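Local coordinates for Dna-binding protein RAP1 (Saccharomyces cerevisiae, PDB 4BJT) that binds DNA at telomeres and at repressor/activator sites and, through its C-terminal domain, holds the Rap1 binding module of Rif1, at residues S67-K71 against L81-F85; I72-F78 against M147-N153; F91-L95 against F140-L145; D167-K171 against R193-F197. All coordinates share one frame; numbering follows the deposited sequence. Where two conformers were deposited one is given.

Contacts 1, 2 and 3 form one continuous cluster of side chains, with centres 10 to 12 Å from one another, whereas contact 4 stands apart, about 34 Å from contact 1 and 26 Å from contacts 2 and 3, centre to centre. Contacts 2 and 3 share helix 140-150. Along the chain, the segments of contacts 1 and 2 alternate, contact 3 falls between the two segments of contact 2, and contact 4 follows after the other three, joining helices 164-171 and 187-198. Phe82, Phe91 and Phe148 knit the first three together. The loop before helix 80-83 is thus tied into the all-helical domain, while contact 4 lies across the chain's centre from contacts 1 and 3, where Phe196 packs on the bound peptide.

Contact 1 of 4, residues S67-K71 against L81-F85; sequences SFPPK and LFFHF
Phe68 and Phe85 come within 8.3 Å, CA to CA, and Pro69 and Phe83 within 6.6 Å, as an irregular loop with a cis peptide bond before Pro69 passes the short helical turn around 81-83. No hydrogen bond joins the two segments; rings do the work. With CG anti to the backbone N (chi1 -165°), Phe68 sends its ring toward the turn and lays its outer rim over one face of Phe82, CE1 lying 3.5 Å from Phe82 CZ. The two ring planes are inclined at 51°, with centroids 4.9 Å apart. The same rim reaches the backbone: Phe68 CZ sits 3.3 Å from Phe82 O, which lies in the plane of the Phe68 ring, and Phe68 CE2 is 3.4 Å from Phe85 O. Beside it, Pro69 CB meets the edge of the Phe83 ring, 3.8 Å from Phe83 CD1. Phe82 is itself stacked on Phe78 and meets Phe91 edge-to-face, so Phe68 extends an aromatic cluster. Were the ring cut back to an alanine, that face of Phe82 would probably be uncovered and a gap left beside the Phe82 and Phe85 carbonyls. The loop is therefore held by apolar contact, with Phe82 O at the ring edge of Phe68, perhaps a weak C-H...O contact.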
loop_
_atom_site.group_PDB
_atom_site.type_symbol
_atom_site.label_atom_id
_atom_site.label_comp_id
_atom_site.label_asym_id
_atom_site.label_seq_id
_atom_site.Cartn_x
_atom_site.Cartn_y
_atom_site.Cartn_z
ATOM N N SER C 67 -15.188 11.611 2.909
ATOM C CA SER C 67 -16.430 11.169 3.518
ATOM C C SER C 67 -16.337 9.652 3.744
ATOM O O SER C 67 -15.794 8.936 2.897
ATOM C CB SER C 67 -17.608 11.511 2.600
ATOM O OG SER C 67 -18.834 11.123 3.188
ATOM N N PHE C 68 -16.808 9.190 4.901
ATOM C CA PHE C 68 -16.699 7.792 5.311
ATOM C C PHE C 68 -18.053 7.097 5.407
ATOM O O PHE C 68 -19.003 7.638 5.997
ATOM C CB PHE C 68 -15.984 7.710 6.671
ATOM C CG PHE C 68 -15.497 6.319 7.006
ATOM C CD1 PHE C 68 -14.266 5.878 6.568
ATOM C CD2 PHE C 68 -16.310 5.429 7.681
ATOM C CE1 PHE C 68 -13.853 4.562 6.791
ATOM C CE2 PHE C 68 -15.889 4.119 7.921
ATOM C CZ PHE C 68 -14.666 3.706 7.494
ATOM N N PRO C 69 -18.167 5.872 4.875
ATOM C CA PRO C 69 -17.147 5.126 4.132
ATOM C C PRO C 69 -17.032 5.633 2.710
ATOM O O PRO C 69 -18.042 6.019 2.083
ATOM C CB PRO C 69 -17.675 3.691 4.143
ATOM C CG PRO C 69 -19.165 3.866 4.140
ATOM C CD PRO C 69 -19.437 5.119 4.949
ATOM N N PRO C 70 -15.818 5.580 2.148
ATOM C CA PRO C 70 -15.659 6.029 0.774
ATOM C C PRO C 70 -16.313 5.076 -0.209
ATOM O O PRO C 70 -16.389 3.892 0.078
ATOM C CB PRO C 70 -14.142 6.071 0.566
ATOM C CG PRO C 70 -13.553 5.409 1.660
ATOM C CD PRO C 70 -14.531 5.194 2.761
ATOM N N LYS C 71 -16.762 5.585 -1.368
ATOM C CA LYS C 71 -17.427 4.766 -2.390
ATOM C C LYS C 71 -16.602 3.553 -2.834
ATOM O O LYS C 71 -17.149 2.469 -3.072
ATOM C CB LYS C 71 -17.821 5.626 -3.607
ATOM C CG LYS C 71 -18.790 4.947 -4.571
ATOM C CD LYS C 71 -18.996 5.741 -5.876
ATOM C CE LYS C 71 -19.441 7.175 -5.675
ATOM N NZ LYS C 71 -19.825 7.823 -6.959
ATOM N N LEU C 81 -16.389 -4.808 10.422
ATOM C CA LEU C 81 -15.723 -3.963 11.403
ATOM C C LEU C 81 -15.285 -2.618 10.806
ATOM O O LEU C 81 -15.410 -1.582 11.457
ATOM C CB LEU C 81 -14.510 -4.703 12.009
ATOM C CG LEU C 81 -13.666 -3.921 13.022
ATOM C CD1 LEU C 81 -14.458 -3.646 14.291
ATOM C CD2 LEU C 81 -12.452 -4.726 13.410
ATOM N N PHE C 82 -14.822 -2.622 9.557
ATOM C CA PHE C 82 -14.344 -1.400 8.903
ATOM C C PHE C 82 -15.448 -0.359 8.844
ATOM O O PHE C 82 -15.230 0.825 9.095
ATOM C CB PHE C 82 -13.864 -1.736 7.481
ATOM C CG PHE C 82 -13.620 -0.508 6.636
ATOM C CD1 PHE C 82 -12.413 0.167 6.702
ATOM C CD2 PHE C 82 -14.574 -0.065 5.732
ATOM C CE1 PHE C 82 -12.160 1.264 5.886
ATOM C CE2 PHE C 82 -14.329 1.048 4.925
ATOM C CZ PHE C 82 -13.110 1.701 5.002
ATOM N N PHE C 83 -16.646 -0.801 8.489
ATOM C CA PHE C 83 -17.773 0.133 8.333
ATOM C C PHE C 83 -18.269 0.715 9.657
ATOM O O PHE C 83 -19.092 1.633 9.641
ATOM C CB PHE C 83 -18.878 -0.551 7.550
ATOM C CG PHE C 83 -18.443 -0.884 6.143
ATOM C CD1 PHE C 83 -18.420 0.082 5.164
ATOM C CD2 PHE C 83 -18.000 -2.160 5.815
ATOM C CE1 PHE C 83 -17.956 -0.210 3.876
ATOM C CE2 PHE C 83 -17.524 -2.454 4.535
ATOM C CZ PHE C 83 -17.505 -1.473 3.566
ATOM N N HIS C 84 -17.809 0.172 10.789
ATOM C CA HIS C 84 -18.142 0.694 12.107
ATOM C C HIS C 84 -17.222 1.818 12.562
ATOM O O HIS C 84 -17.532 2.468 13.557
ATOM C CB HIS C 84 -18.226 -0.416 13.134
ATOM C CG HIS C 84 -19.497 -1.187 12.963
ATOM N ND1 HIS C 84 -19.537 -2.355 12.243
ATOM C CD2 HIS C 84 -20.754 -0.871 13.347
ATOM C CE1 HIS C 84 -20.797 -2.763 12.273
ATOM N NE2 HIS C 84 -21.577 -1.874 12.871
ATOM N N PHE C 85 -16.138 2.113 11.818
ATOM C CA PHE C 85 -15.348 3.314 12.138
ATOM C C PHE C 85 -16.225 4.526 11.892
ATOM O O PHE C 85 -17.098 4.513 11.035
ATOM C CB PHE C 85 -14.087 3.408 11.295
ATOM C CG PHE C 85 -13.024 2.445 11.746
ATOM C CD1 PHE C 85 -12.383 2.615 12.965
ATOM C CD2 PHE C 85 -12.606 1.423 10.929
ATOM C CE1 PHE C 85 -11.432 1.693 13.404
ATOM C CE2 PHE C 85 -11.648 0.511 11.358
ATOM C CZ PHE C 85 -11.048 0.655 12.583
#

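Contact 2 of 4, residues I72-F78 against M147-N153; sequences IATTDLF and MFKDNVN
Ile72 lies obliquely across both Met147 and Phe148, its two branches parting to different partners. The CG2 methyl turns to the helix, 3.6 Å from Met147 O and at the edge of the Phe148 ring, 3.9 Å from CD1. The other branch, with CG1 anti to the backbone N (chi1 -163°), carries CD1 along the chain that leaves the helix, to within 3.8 Å of Asn151 O. Met147 runs fully extended beneath, and its CE meets Leu77 CD1 tip to tip at 3.6 Å, while also lying at the edge of the Phe78 ring. Phe78 and Phe148 approach from opposite directions, Phe78 CZ in the plane of the Phe148 ring and 4.0 Å from its CE1. One water bridges the polar side: it accepts from Ile72 N at 3.1 Å and donates to Phe148 O and to Asn151 OD1. Asn153, whose CB touches Ile72, has its amide oxygen bonded to Tyr143 OH, and Phe125 of helix 123-132 packs on Leu77 and Met147. Asn151, with positive phi, is where the chain turns out of helix 140-150, so the arrangement is that of a loop packed over a helix C-terminus in an all-helical domain, with an inverse gamma turn centred on Ala73.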
loop_
_atom_site.group_PDB
_atom_site.type_symbol
_atom_site.label_atom_id
_atom_site.label_comp_id
_atom_site.label_asym_id
_atom_site.label_seq_id
_atom_site.Cartn_x
_atom_site.Cartn_y
_atom_site.Cartn_z
ATOM N N ILE C 72 -15.285 3.716 -2.919
ATOM C CA ILE C 72 -14.414 2.620 -3.357
ATOM C C ILE C 72 -14.313 1.492 -2.312
ATOM O O ILE C 72 -13.853 0.399 -2.643
ATOM C CB ILE C 72 -13.012 3.183 -3.681
ATOM C CG1 ILE C 72 -12.145 2.210 -4.526
ATOM C CG2 ILE C 72 -12.275 3.635 -2.413
ATOM C CD1 ILE C 72 -12.656 1.927 -5.904
ATOM N N ALA C 73 -14.680 1.781 -1.045
ATOM C CA ALA C 73 -14.540 0.800 0.037
ATOM C C ALA C 73 -15.754 -0.088 0.068
ATOM O O ALA C 73 -16.738 0.220 0.727
ATOM C CB ALA C 73 -14.346 1.501 1.383
ATOM N N THR C 74 -15.717 -1.170 -0.693
ATOM C CA THR C 74 -16.824 -2.083 -0.832
ATOM C C THR C 74 -16.682 -3.285 0.094
ATOM O O THR C 74 -15.590 -3.562 0.595
ATOM C CB THR C 74 -16.890 -2.543 -2.293
ATOM O OG1 THR C 74 -15.610 -3.062 -2.628
ATOM C CG2 THR C 74 -17.161 -1.398 -3.241
ATOM N N THR C 75 -17.784 -4.047 0.253
ATOM C CA THR C 75 -17.779 -5.254 1.101
ATOM C C THR C 75 -16.943 -6.388 0.521
ATOM O O THR C 75 -16.650 -7.335 1.258
ATOM C CB THR C 75 -19.192 -5.710 1.453
ATOM O OG1 THR C 75 -19.871 -6.128 0.255
ATOM C CG2 THR C 75 -19.984 -4.647 2.197
ATOM N N ASP C 76 -16.520 -6.317 -0.759
ATOM C CA ASP C 76 -15.606 -7.352 -1.244
ATOM C C ASP C 76 -14.179 -7.101 -0.800
ATOM O O ASP C 76 -13.371 -8.018 -0.903
ATOM C CB ASP C 76 -15.645 -7.553 -2.754
ATOM C CG ASP C 76 -15.206 -6.374 -3.509
ATOM O OD1 ASP C 76 -15.815 -5.342 -3.338
ATOM O OD2 ASP C 76 -14.211 -6.484 -4.262
ATOM N N LEU C 77 -13.862 -5.879 -0.307
ATOM C CA LEU C 77 -12.528 -5.509 0.172
ATOM C C LEU C 77 -12.427 -5.373 1.694
ATOM O O LEU C 77 -11.367 -5.618 2.261
ATOM C CB LEU C 77 -12.132 -4.175 -0.449
ATOM C CG LEU C 77 -12.041 -4.148 -1.978
ATOM C CD1 LEU C 77 -11.761 -2.729 -2.454
ATOM C CD2 LEU C 77 -10.976 -5.087 -2.479
ATOM N N PHE C 78 -13.536 -4.991 2.343
ATOM C CA PHE C 78 -13.577 -4.712 3.775
ATOM C C PHE C 78 -14.640 -5.492 4.479
ATOM O O PHE C 78 -15.712 -5.775 3.920
ATOM C CB PHE C 78 -13.825 -3.228 3.992
ATOM C CG PHE C 78 -12.730 -2.344 3.447
ATOM C CD1 PHE C 78 -11.606 -2.063 4.201
ATOM C CD2 PHE C 78 -12.830 -1.791 2.183
ATOM C CE1 PHE C 78 -10.629 -1.194 3.726
ATOM C CE2 PHE C 78 -11.816 -0.985 1.673
ATOM C CZ PHE C 78 -10.730 -0.671 2.456
ATOM N N MET C 147 -6.239 5.740 -2.426
ATOM C CA MET C 147 -7.347 4.920 -2.901
ATOM C C MET C 147 -8.666 5.621 -2.612
ATOM O O MET C 147 -9.529 5.750 -3.479
ATOM C CB MET C 147 -7.307 3.558 -2.187
ATOM C CG MET C 147 -8.513 2.654 -2.510
ATOM S SD MET C 147 -8.507 1.304 -1.313
ATOM C CE MET C 147 -10.029 0.372 -1.730
ATOM N N PHE C 148 -8.827 6.062 -1.380
ATOM C CA PHE C 148 -10.068 6.700 -0.969
ATOM C C PHE C 148 -10.287 8.062 -1.605
ATOM O O PHE C 148 -11.415 8.352 -2.024
ATOM C CB PHE C 148 -10.120 6.850 0.546
ATOM C CG PHE C 148 -10.051 5.605 1.404
ATOM C CD1 PHE C 148 -10.431 4.370 0.902
ATOM C CD2 PHE C 148 -9.865 5.709 2.773
ATOM C CE1 PHE C 148 -10.465 3.246 1.729
ATOM C CE2 PHE C 148 -9.909 4.592 3.586
ATOM C CZ PHE C 148 -10.267 3.380 3.066
ATOM N N LYS C 149 -9.242 8.903 -1.672
ATOM C CA LYS C 149 -9.397 10.228 -2.274
ATOM C C LYS C 149 -9.703 10.108 -3.767
ATOM O O LYS C 149 -10.589 10.813 -4.259
ATOM C CB LYS C 149 -8.140 11.087 -2.043
ATOM C CG LYS C 149 -8.309 12.564 -2.419
ATOM C CD LYS C 149 -6.998 13.345 -2.313
ATOM C CE LYS C 149 -7.112 14.738 -2.882
ATOM N NZ LYS C 149 -5.898 15.546 -2.604
ATOM N N ASP C 150 -8.980 9.239 -4.482
ATOM C CA ASP C 150 -9.115 9.084 -5.933
ATOM C C ASP C 150 -10.287 8.204 -6.348
ATOM O O ASP C 150 -10.599 8.169 -7.540
ATOM C CB ASP C 150 -7.829 8.490 -6.536
ATOM C CG ASP C 150 -6.514 9.234 -6.317
ATOM O OD1 ASP C 150 -6.554 10.459 -6.071
ATOM O OD2 ASP C 150 -5.442 8.587 -6.437
ATOM N N ASN C 151 -10.865 7.431 -5.422
ATOM C CA ASN C 151 -11.944 6.497 -5.758
ATOM C C ASN C 151 -11.476 5.489 -6.821
ATOM O O ASN C 151 -12.177 5.224 -7.795
ATOM C CB ASN C 151 -13.184 7.291 -6.234
ATOM C CG ASN C 151 -14.403 6.458 -6.447
ATOM O OD1 ASN C 151 -14.526 5.385 -5.882
ATOM N ND2 ASN C 151 -15.272 6.879 -7.366
ATOM N N VAL C 152 -10.245 4.968 -6.656
ATOM C CA VAL C 152 -9.633 4.040 -7.604
ATOM C C VAL C 152 -8.790 3.066 -6.806
ATOM O O VAL C 152 -8.117 3.476 -5.860
ATOM C CB VAL C 152 -8.790 4.796 -8.660
ATOM C CG1 VAL C 152 -7.595 5.469 -8.002
ATOM C CG2 VAL C 152 -8.332 3.857 -9.773
ATOM N N ASN C 153 -8.815 1.798 -7.176
ATOM C CA ASN C 153 -8.046 0.768 -6.487
ATOM C C ASN C 153 -7.354 -0.146 -7.500
ATOM O O ASN C 153 -8.046 -0.826 -8.253
ATOM C CB ASN C 153 -8.994 -0.096 -5.632
ATOM C CG ASN C 153 -8.234 -1.175 -4.911
ATOM O OD1 ASN C 153 -7.212 -0.892 -4.287
ATOM N ND2 ASN C 153 -8.755 -2.373 -4.872
HETATM O O HOH W 1 -13.846 6.504 -2.935
#

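Contact 3 of 4, residues F91-L95 against F140-L145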
loop_
_atom_site.group_PDB
_atom_site.type_symbol
_atom_site.label_atom_id
_atom_site.label_comp_id
_atom_site.label_asym_id
_atom_site.label_seq_id
_atom_site.Cartn_x
_atom_site.Cartn_y
_atom_site.Cartn_z
ATOM N N PHE C 91 -10.253 5.373 11.182
ATOM C CA PHE C 91 -9.676 4.212 10.503
ATOM C C PHE C 91 -8.170 4.381 10.344
ATOM O O PHE C 91 -7.403 3.478 10.673
ATOM C CB PHE C 91 -10.337 4.000 9.132
ATOM C CG PHE C 91 -9.580 3.070 8.208
ATOM C CD1 PHE C 91 -9.621 1.691 8.390
ATOM C CD2 PHE C 91 -8.825 3.570 7.173
ATOM C CE1 PHE C 91 -8.905 0.838 7.550
ATOM C CE2 PHE C 91 -8.088 2.720 6.353
ATOM C CZ PHE C 91 -8.174 1.353 6.516
ATOM N N MET C 92 -7.730 5.544 9.870
ATOM C CA MET C 92 -6.311 5.779 9.606
ATOM C C MET C 92 -5.515 5.716 10.898
ATOM O O MET C 92 -4.403 5.199 10.901
ATOM C CB MET C 92 -6.076 7.142 8.925
ATOM C CG MET C 92 -6.689 7.253 7.551
ATOM S SD MET C 92 -6.083 6.024 6.342
ATOM C CE MET C 92 -4.395 6.297 6.398
ATOM N N ASP C 93 -6.053 6.226 11.983
ATOM C CA ASP C 93 -5.348 6.196 13.245
ATOM C C ASP C 93 -5.236 4.752 13.782
ATOM O O ASP C 93 -4.181 4.399 14.310
ATOM C CB ASP C 93 -5.977 7.170 14.247
ATOM C CG ASP C 93 -5.797 8.645 13.852
ATOM O OD1 ASP C 93 -5.088 8.923 12.869
ATOM O OD2 ASP C 93 -6.473 9.501 14.438
ATOM N N LYS C 94 -6.260 3.888 13.568
ATOM C CA LYS C 94 -6.150 2.472 13.957
ATOM C C LYS C 94 -5.118 1.767 13.076
ATOM O O LYS C 94 -4.334 0.964 13.573
ATOM C CB LYS C 94 -7.504 1.750 13.893
ATOM C CG LYS C 94 -7.493 0.386 14.546
ATOM C CD LYS C 94 -7.335 0.485 16.065
ATOM C CE LYS C 94 -7.266 -0.855 16.731
ATOM N NZ LYS C 94 -7.435 -0.749 18.217
ATOM N N LEU C 95 -5.118 2.078 11.780
ATOM C CA LEU C 95 -4.164 1.506 10.829
ATOM C C LEU C 95 -2.747 1.842 11.300
ATOM O O LEU C 95 -1.901 0.954 11.354
ATOM C CB LEU C 95 -4.441 2.033 9.425
ATOM C CG LEU C 95 -3.452 1.581 8.345
ATOM C CD1 LEU C 95 -3.543 0.066 8.121
ATOM C CD2 LEU C 95 -3.718 2.291 7.057
ATOM N N PHE C 140 1.606 1.734 3.622
ATOM C CA PHE C 140 0.193 1.308 3.802
ATOM C C PHE C 140 -0.751 2.478 3.951
ATOM O O PHE C 140 -1.791 2.541 3.284
ATOM C CB PHE C 140 0.019 0.399 5.021
ATOM C CG PHE C 140 -0.330 -1.007 4.670
ATOM C CD1 PHE C 140 -1.615 -1.345 4.341
ATOM C CD2 PHE C 140 0.629 -1.991 4.671
ATOM C CE1 PHE C 140 -1.954 -2.665 4.029
ATOM C CE2 PHE C 140 0.300 -3.292 4.321
ATOM C CZ PHE C 140 -1.000 -3.622 4.035
ATOM N N PRO C 141 -0.460 3.455 4.829
ATOM C CA PRO C 141 -1.396 4.588 4.963
ATOM C C PRO C 141 -1.586 5.358 3.660
ATOM O O PRO C 141 -2.699 5.718 3.282
ATOM C CB PRO C 141 -0.770 5.431 6.074
ATOM C CG PRO C 141 0.017 4.442 6.869
ATOM C CD PRO C 141 0.629 3.555 5.805
ATOM N N ARG C 142 -0.491 5.551 2.932
ATOM C CA ARG C 142 -0.513 6.220 1.655
ATOM C C ARG C 142 -1.462 5.495 0.686
ATOM O O ARG C 142 -2.175 6.127 -0.092
ATOM C CB ARG C 142 0.931 6.188 1.081
ATOM C CG ARG C 142 1.063 6.989 -0.143
ATOM C CD ARG C 142 2.499 6.994 -0.674
ATOM N NE ARG C 142 3.430 7.594 0.278
ATOM C CZ ARG C 142 4.727 7.801 0.032
ATOM N NH1 ARG C 142 5.269 7.380 -1.098
ATOM N NH2 ARG C 142 5.497 8.401 0.934
ATOM N N TYR C 143 -1.429 4.165 0.696
ATOM C CA TYR C 143 -2.273 3.376 -0.189
ATOM C C TYR C 143 -3.725 3.720 0.064
ATOM O O TYR C 143 -4.446 4.081 -0.868
ATOM C CB TYR C 143 -2.010 1.879 0.006
ATOM C CG TYR C 143 -2.729 1.012 -1.007
ATOM C CD1 TYR C 143 -4.103 0.794 -0.921
ATOM C CD2 TYR C 143 -2.056 0.488 -2.105
ATOM C CE1 TYR C 143 -4.772 0.038 -1.874
ATOM C CE2 TYR C 143 -2.705 -0.325 -3.031
ATOM C CZ TYR C 143 -4.063 -0.541 -2.922
ATOM O OH TYR C 143 -4.655 -1.323 -3.883
ATOM N N PHE C 144 -4.160 3.641 1.313
ATOM C CA PHE C 144 -5.590 3.908 1.607
ATOM C C PHE C 144 -5.985 5.353 1.389
ATOM O O PHE C 144 -7.049 5.603 0.829
ATOM C CB PHE C 144 -5.950 3.452 3.023
ATOM C CG PHE C 144 -5.983 1.957 3.140
ATOM C CD1 PHE C 144 -6.994 1.229 2.557
ATOM C CD2 PHE C 144 -4.970 1.273 3.777
ATOM C CE1 PHE C 144 -7.004 -0.162 2.628
ATOM C CE2 PHE C 144 -4.973 -0.124 3.820
ATOM C CZ PHE C 144 -5.993 -0.825 3.249
ATOM N N LEU C 145 -5.155 6.330 1.801
ATOM C CA LEU C 145 -5.547 7.720 1.588
ATOM C C LEU C 145 -5.761 8.011 0.127
ATOM O O LEU C 145 -6.703 8.710 -0.231
ATOM C CB LEU C 145 -4.498 8.684 2.127
ATOM C CG LEU C 145 -4.379 8.760 3.646
ATOM C CD1 LEU C 145 -3.042 9.409 4.056
ATOM C CD2 LEU C 145 -5.567 9.512 4.253
#
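Met92 reaches from helix 88-99 to Pro141 and Leu145 of helix 140-150 in a near-antiparallel helix pair, part of the all-helical Rap1 C-terminal domain; the short axes run at 160° and pass 10.5 Å apart. From CB, which does not itself point at the other helix, the side chain bends twice, at chi2 (-59°) and again at chi3, and so curls its end across. CG just touches Leu145 CD2. SD comes next, beside the same methyl and 4.2 Å from Phe144 CB. The CE methyl settles between two residues one turn apart, 3.7 Å from Pro141 CB and equally close to Leu145 CG, with Pro141 O nearby. Leu95, one turn further along its helix, sets CD2 against Phe144 CD2 at 3.7 Å and against Pro141 CA. Phe144 thus receives Leu95 on one flank, Met92 at its CB, and Phe91 over a face. Ile129 and Ile121 also touch Phe144, and Leu115 of helix 108-119 packs on both Leu95 and Phe140, which places this contact in the buried interior of the domain. The Phe91-Phe144 pair is T-shaped, with planes at 83° and centroids 5.3 Å apart: Phe91 supplies the edge, and its CZ stands 4.0 Å above the centre of the Phe144 ring.

Contact 4 of 4, residues D167-K171 against R193-F197; sequences DESLK and RKRFF
Asp167 and Arg193 form a bidentate, side-on salt bridge between helices 164-171 and 187-198, whose short axes cross at -82°. Arg193 NE donates to Asp167 OD1 at 2.9 Å and Arg193 NH2 to Asp167 OD2 at 2.9 Å. Both bonds are almost straight and both use syn lone pairs, with carboxylate and guanidinium only 13° from coplanar. Beside this pair, Leu170 fits its CD2 methyl against Arg193 CG at 3.5 Å, while its CD1 lies on the aliphatic chain of Lys194, 3.6 Å from CE. The Phe197 ring turns its edge to the Asp167 carboxylate, with CE2 3.7 Å from OD1, and takes Lys171 CD over one face. Further out, Arg193 NH1 is bonded to Thr131 O and Ser134 OG, and Trp162 makes a cation-pi contact with the guanidinium, so the group is fixed on several sides. A leucine in place of Arg193 would probably leave the Asp167 carboxylate without its mate beside the Phe197 edge and strip Thr131 O of a donor. Phe196, on the same helix but without contact to 167-171, packs on the bound peptide. The chemistry thus pairs a partly buried charge with its counter-ion, and two near-straight, coplanar bonds leave the groups little freedom to turn against each other.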
loop_
_atom_site.group_PDB
_atom_site.type_symbol
_atom_site.label_atom_id
_atom_site.label_comp_id
_atom_site.label_asym_id
_atom_site.label_seq_id
_atom_site.Cartn_x
_atom_site.Cartn_y
_atom_site.Cartn_z
ATOM N N ASP C 167 5.058 -2.750 -13.288
ATOM C CA ASP C 167 5.808 -4.013 -13.339
ATOM C C ASP C 167 6.130 -4.414 -14.783
ATOM O O ASP C 167 7.223 -4.898 -15.042
ATOM C CB ASP C 167 5.075 -5.120 -12.590
ATOM C CG ASP C 167 5.119 -4.976 -11.080
ATOM O OD1 ASP C 167 6.064 -4.334 -10.570
ATOM O OD2 ASP C 167 4.225 -5.561 -10.389
ATOM N N GLU C 168 5.235 -4.123 -15.721
ATOM C CA GLU C 168 5.496 -4.379 -17.136
ATOM C C GLU C 168 6.599 -3.444 -17.660
ATOM O O GLU C 168 7.497 -3.899 -18.383
ATOM C CB GLU C 168 4.197 -4.249 -17.947
ATOM C CG GLU C 168 3.203 -5.359 -17.650
ATOM C CD GLU C 168 3.647 -6.770 -18.004
ATOM O OE1 GLU C 168 4.476 -6.931 -18.929
ATOM O OE2 GLU C 168 3.165 -7.721 -17.347
ATOM N N SER C 169 6.597 -2.167 -17.238
ATOM C CA SER C 169 7.666 -1.241 -17.619
ATOM C C SER C 169 9.012 -1.716 -17.094
ATOM O O SER C 169 10.026 -1.625 -17.810
ATOM C CB SER C 169 7.391 0.166 -17.083
ATOM O OG SER C 169 6.301 0.762 -17.765
ATOM N N LEU C 170 9.028 -2.260 -15.870
ATOM C CA LEU C 170 10.261 -2.743 -15.260
ATOM C C LEU C 170 10.891 -3.864 -16.097
ATOM O O LEU C 170 12.093 -3.858 -16.315
ATOM C CB LEU C 170 9.968 -3.229 -13.826
ATOM C CG LEU C 170 11.175 -3.659 -13.007
ATOM C CD1 LEU C 170 12.198 -2.523 -12.914
ATOM C CD2 LEU C 170 10.747 -4.119 -11.639
ATOM N N LYS C 171 10.098 -4.783 -16.591
ATOM C CA LYS C 171 10.617 -5.908 -17.362
ATOM C C LYS C 171 10.792 -5.590 -18.849
ATOM O O LYS C 171 11.283 -6.423 -19.596
ATOM C CB LYS C 171 9.675 -7.109 -17.189
ATOM C CG LYS C 171 9.548 -7.568 -15.743
ATOM C CD LYS C 171 8.570 -8.714 -15.585
ATOM C CE LYS C 171 7.131 -8.260 -15.580
ATOM N NZ LYS C 171 6.194 -9.407 -15.450
ATOM N N ARG C 193 12.415 -3.881 -6.347
ATOM C CA ARG C 193 11.402 -4.554 -7.166
ATOM C C ARG C 193 12.044 -5.593 -8.107
ATOM O O ARG C 193 11.549 -6.727 -8.260
ATOM C CB ARG C 193 10.587 -3.513 -7.966
ATOM C CG ARG C 193 9.260 -4.060 -8.484
ATOM C CD ARG C 193 8.224 -4.138 -7.379
ATOM N NE ARG C 193 6.914 -4.583 -7.843
ATOM C CZ ARG C 193 5.943 -5.017 -7.039
ATOM N NH1 ARG C 193 6.107 -5.006 -5.718
ATOM N NH2 ARG C 193 4.791 -5.459 -7.549
ATOM N N LYS C 194 13.168 -5.233 -8.688
ATOM C CA LYS C 194 13.939 -6.159 -9.528
ATOM C C LYS C 194 14.396 -7.374 -8.743
ATOM O O LYS C 194 14.298 -8.505 -9.259
ATOM C CB LYS C 194 15.164 -5.460 -10.128
ATOM C CG LYS C 194 14.817 -4.462 -11.195
ATOM C CD LYS C 194 16.095 -3.960 -11.896
ATOM C CE LYS C 194 15.775 -3.024 -13.024
ATOM N NZ LYS C 194 16.987 -2.318 -13.529
ATOM N N ARG C 195 14.880 -7.169 -7.507
ATOM C CA ARG C 195 15.314 -8.282 -6.640
ATOM C C ARG C 195 14.137 -9.224 -6.360
ATOM O O ARG C 195 14.326 -10.452 -6.374
ATOM C CB ARG C 195 15.893 -7.788 -5.293
ATOM C CG ARG C 195 17.292 -7.178 -5.405
ATOM C CD ARG C 195 17.992 -7.072 -4.054
ATOM N NE ARG C 195 17.379 -6.096 -3.154
ATOM C CZ ARG C 195 17.556 -4.774 -3.198
ATOM N NH1 ARG C 195 18.328 -4.225 -4.134
ATOM N NH2 ARG C 195 16.942 -3.989 -2.321
ATOM N N PHE C 196 12.927 -8.656 -6.131
ATOM C CA PHE C 196 11.696 -9.444 -5.895
ATOM C C PHE C 196 11.417 -10.337 -7.086
ATOM O O PHE C 196 11.104 -11.513 -6.901
ATOM C CB PHE C 196 10.459 -8.542 -5.693
ATOM C CG PHE C 196 10.050 -8.174 -4.288
ATOM C CD1 PHE C 196 10.948 -7.573 -3.421
ATOM C CD2 PHE C 196 8.735 -8.335 -3.863
ATOM C CE1 PHE C 196 10.569 -7.217 -2.129
ATOM C CE2 PHE C 196 8.359 -7.983 -2.568
ATOM C CZ PHE C 196 9.291 -7.464 -1.698
ATOM N N PHE C 197 11.479 -9.771 -8.301
ATOM C CA PHE C 197 11.299 -10.555 -9.541
ATOM C C PHE C 197 12.376 -11.623 -9.720
ATOM O O PHE C 197 12.051 -12.776 -10.061
ATOM C CB PHE C 197 11.213 -9.640 -10.794
ATOM C CG PHE C 197 9.826 -9.078 -10.990
ATOM C CD1 PHE C 197 8.752 -9.915 -11.282
ATOM C CD2 PHE C 197 9.573 -7.731 -10.804
ATOM C CE1 PHE C 197 7.465 -9.409 -11.403
ATOM C CE2 PHE C 197 8.293 -7.221 -10.954
ATOM C CZ PHE C 197 7.236 -8.064 -11.197
#